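Local coordinates for RRNA methyltransferase (PDB 1O9G), which methylates N1 of guanine-2535 in 23S ribosomal RNA with S-adenosyl-L-methionine as methyl donor, conferring resistance to the antibiotic avilamycin, at residues T54-C60 and R78-D84. The protein carries 3 engineered substitutions. Sequence-based numbering, arbitrary orientation.
Sequences TLWDPCC and RQVIASD
W56 NE1 donates to S83 OG (3.1 Å) across neighbouring parallel strands, the two strands of the beta-alpha-beta unit 53-57, 64-72, 77-84 in a Rossmann-like methyltransferase sheet. The bond is fairly straight, 162° at the hydrogen, and the hydroxyl lies near the indole plane, at the ring edge. W56 CG is anti to the backbone N (chi1 -180°), and the CD1–NE1 edge of the indole faces the neighbouring strand, CD1 3.7 Å from I81 CG2. One indole face carries P58 CB. A water joins the site, donating to P58 O (2.7 Å) and hydrogen-bonded to S83 OG. Between the backbones run the ladder bonds L55 N to Q79 O, I81 N to L55 O, D57 N to I81 O and S83 N to D57 O. T54 CG2 packs on Q79 CG at 3.5 Å; Q79 NE2 gives T54 OG1 only a weak bond, while OE1 binds S167. On the other face C60 SG sits 3.9 Å from A82 CB, and L55, V80 and A82 pack against L66 of helix 64-72. D84 OD2 accepts from G61 N; D57 OD1, shared with T174 OG1, closes an Asx turn by accepting from C59 N at 3.0 Å, 24° out of the carboxylate plane.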
loop_
_atom_site.group_PDB
_atom_site.type_symbol
_atom_site.label_atom_id
_atom_site.label_comp_id
_atom_site.label_asym_id
_atom_site.label_seq_id
_atom_site.Cartn_x
_atom_site.Cartn_y
_atom_site.Cartn_z
ATOM N N THR A 54 -9.922 6.812 3.233
ATOM C CA THR A 54 -9.882 6.012 2.047
ATOM C C THR A 54 -8.458 6.047 1.517
ATOM O O THR A 54 -7.902 7.124 1.263
ATOM C CB THR A 54 -10.863 6.557 1.027
ATOM O OG1 THR A 54 -12.201 6.385 1.543
ATOM C CG2 THR A 54 -10.746 5.802 -0.283
ATOM N N LEU A 55 -7.853 4.871 1.403
ATOM C CA LEU A 55 -6.463 4.704 0.972
ATOM C C LEU A 55 -6.400 4.022 -0.392
ATOM O O LEU A 55 -7.033 2.991 -0.590
ATOM C CB LEU A 55 -5.732 3.855 1.989
ATOM C CG LEU A 55 -4.312 3.349 1.698
ATOM C CD1 LEU A 55 -3.370 4.455 1.563
ATOM C CD2 LEU A 55 -3.835 2.340 2.725
ATOM N N TRP A 56 -5.606 4.602 -1.305
ATOM C CA TRP A 56 -5.453 4.106 -2.662
ATOM C C TRP A 56 -3.975 3.823 -2.928
ATOM O O TRP A 56 -3.119 4.678 -2.692
ATOM C CB TRP A 56 -5.943 5.173 -3.621
ATOM C CG TRP A 56 -5.900 4.898 -5.097
ATOM C CD1 TRP A 56 -5.808 3.701 -5.742
ATOM C CD2 TRP A 56 -6.047 5.896 -6.117
ATOM N NE1 TRP A 56 -5.876 3.895 -7.100
ATOM C CE2 TRP A 56 -6.007 5.227 -7.362
ATOM C CE3 TRP A 56 -6.142 7.290 -6.106
ATOM C CZ2 TRP A 56 -6.096 5.895 -8.570
ATOM C CZ3 TRP A 56 -6.234 7.966 -7.335
ATOM C CH2 TRP A 56 -6.213 7.262 -8.537
ATOM N N ASP A 57 -3.711 2.638 -3.494
ATOM C CA ASP A 57 -2.421 2.295 -4.049
ATOM C C ASP A 57 -2.608 2.078 -5.549
ATOM O O ASP A 57 -3.137 1.043 -5.973
ATOM C CB ASP A 57 -1.849 1.058 -3.396
ATOM C CG ASP A 57 -0.446 0.770 -3.834
ATOM O OD1 ASP A 57 -0.002 1.303 -4.891
ATOM O OD2 ASP A 57 0.291 0.026 -3.154
ATOM N N PRO A 58 -2.251 3.091 -6.349
ATOM C CA PRO A 58 -2.413 3.070 -7.813
ATOM C C PRO A 58 -1.281 2.390 -8.584
ATOM O O PRO A 58 -1.302 2.368 -9.822
ATOM C CB PRO A 58 -2.460 4.551 -8.178
ATOM C CG PRO A 58 -1.512 5.185 -7.206
ATOM C CD PRO A 58 -1.747 4.405 -5.915
ATOM N N CYS A 59 -0.293 1.864 -7.869
ATOM C CA CYS A 59 0.746 1.015 -8.447
ATOM C C CYS A 59 0.913 -0.168 -7.536
ATOM O O CYS A 59 1.969 -0.413 -6.969
ATOM C CB CYS A 59 2.077 1.720 -8.623
ATOM S SG CYS A 59 2.000 3.334 -9.376
ATOM N N CYS A 60 -0.159 -0.933 -7.385
ATOM C CA CYS A 60 -0.237 -1.826 -6.259
ATOM C C CYS A 60 0.655 -3.061 -6.318
ATOM O O CYS A 60 0.875 -3.690 -5.283
ATOM C CB CYS A 60 -1.694 -2.255 -6.022
ATOM S SG CYS A 60 -2.417 -3.293 -7.303
ATOM N N ARG A 78 -11.695 3.451 6.051
ATOM C CA ARG A 78 -13.042 3.296 5.506
ATOM C C ARG A 78 -13.029 2.208 4.424
ATOM O O ARG A 78 -13.954 1.425 4.316
ATOM C CB ARG A 78 -13.502 4.635 4.871
ATOM C CG ARG A 78 -14.838 4.559 4.152
ATOM C CD ARG A 78 -15.319 5.862 3.574
ATOM N NE ARG A 78 -15.722 6.793 4.621
ATOM C CZ ARG A 78 -16.871 6.726 5.307
ATOM N NH1 ARG A 78 -17.759 5.751 5.076
ATOM N NH2 ARG A 78 -17.135 7.639 6.238
ATOM N N GLN A 79 -12.023 2.241 3.557
ATOM C CA GLN A 79 -11.957 1.384 2.373
ATOM C C GLN A 79 -10.576 1.530 1.764
ATOM O O GLN A 79 -9.908 2.554 1.984
ATOM C CB GLN A 79 -12.995 1.762 1.323
ATOM C CG GLN A 79 -12.733 3.079 0.718
ATOM C CD GLN A 79 -13.751 3.506 -0.302
ATOM O OE1 GLN A 79 -13.840 2.905 -1.382
ATOM N NE2 GLN A 79 -14.507 4.570 0.015
ATOM N N VAL A 80 -10.177 0.544 0.991
ATOM C CA VAL A 80 -8.967 0.617 0.205
ATOM C C VAL A 80 -9.287 0.359 -1.266
ATOM O O VAL A 80 -10.227 -0.349 -1.620
ATOM C CB VAL A 80 -7.869 -0.359 0.724
ATOM C CG1 VAL A 80 -7.498 -0.033 2.144
ATOM C CG2 VAL A 80 -8.297 -1.788 0.654
ATOM N N ILE A 81 -8.439 0.973 -2.100
ATOM C CA ILE A 81 -8.533 0.861 -3.540
ATOM C C ILE A 81 -7.171 0.486 -4.083
ATOM O O ILE A 81 -6.188 1.126 -3.754
ATOM C CB ILE A 81 -9.000 2.195 -4.163
ATOM C CG1 ILE A 81 -10.337 2.619 -3.519
ATOM C CG2 ILE A 81 -9.103 2.054 -5.661
ATOM C CD1 ILE A 81 -10.829 4.004 -3.876
ATOM N N ALA A 82 -7.154 -0.525 -4.946
ATOM C CA ALA A 82 -5.927 -0.962 -5.607
ATOM C C ALA A 82 -6.087 -0.836 -7.118
ATOM O O ALA A 82 -7.114 -1.187 -7.691
ATOM C CB ALA A 82 -5.621 -2.359 -5.280
ATOM N N SER A 83 -5.032 -0.378 -7.752
ATOM C CA SER A 83 -4.980 -0.452 -9.197
ATOM C C SER A 83 -3.537 -0.526 -9.680
ATOM O O SER A 83 -2.596 -0.167 -8.945
ATOM C CB SER A 83 -5.751 0.712 -9.834
ATOM O OG SER A 83 -5.229 1.983 -9.495
ATOM N N ASP A 84 -3.365 -1.047 -10.883
ATOM C CA ASP A 84 -2.062 -1.154 -11.540
ATOM C C ASP A 84 -2.288 -1.432 -13.023
ATOM O O ASP A 84 -3.387 -1.748 -13.435
ATOM C CB ASP A 84 -1.208 -2.252 -10.918
ATOM C CG ASP A 84 0.290 -1.964 -10.977
ATOM O OD1 ASP A 84 0.732 -1.319 -11.949
ATOM O OD2 ASP A 84 1.092 -2.366 -10.124
HETATM O O HOH W 1 -3.481 2.722 -11.294
#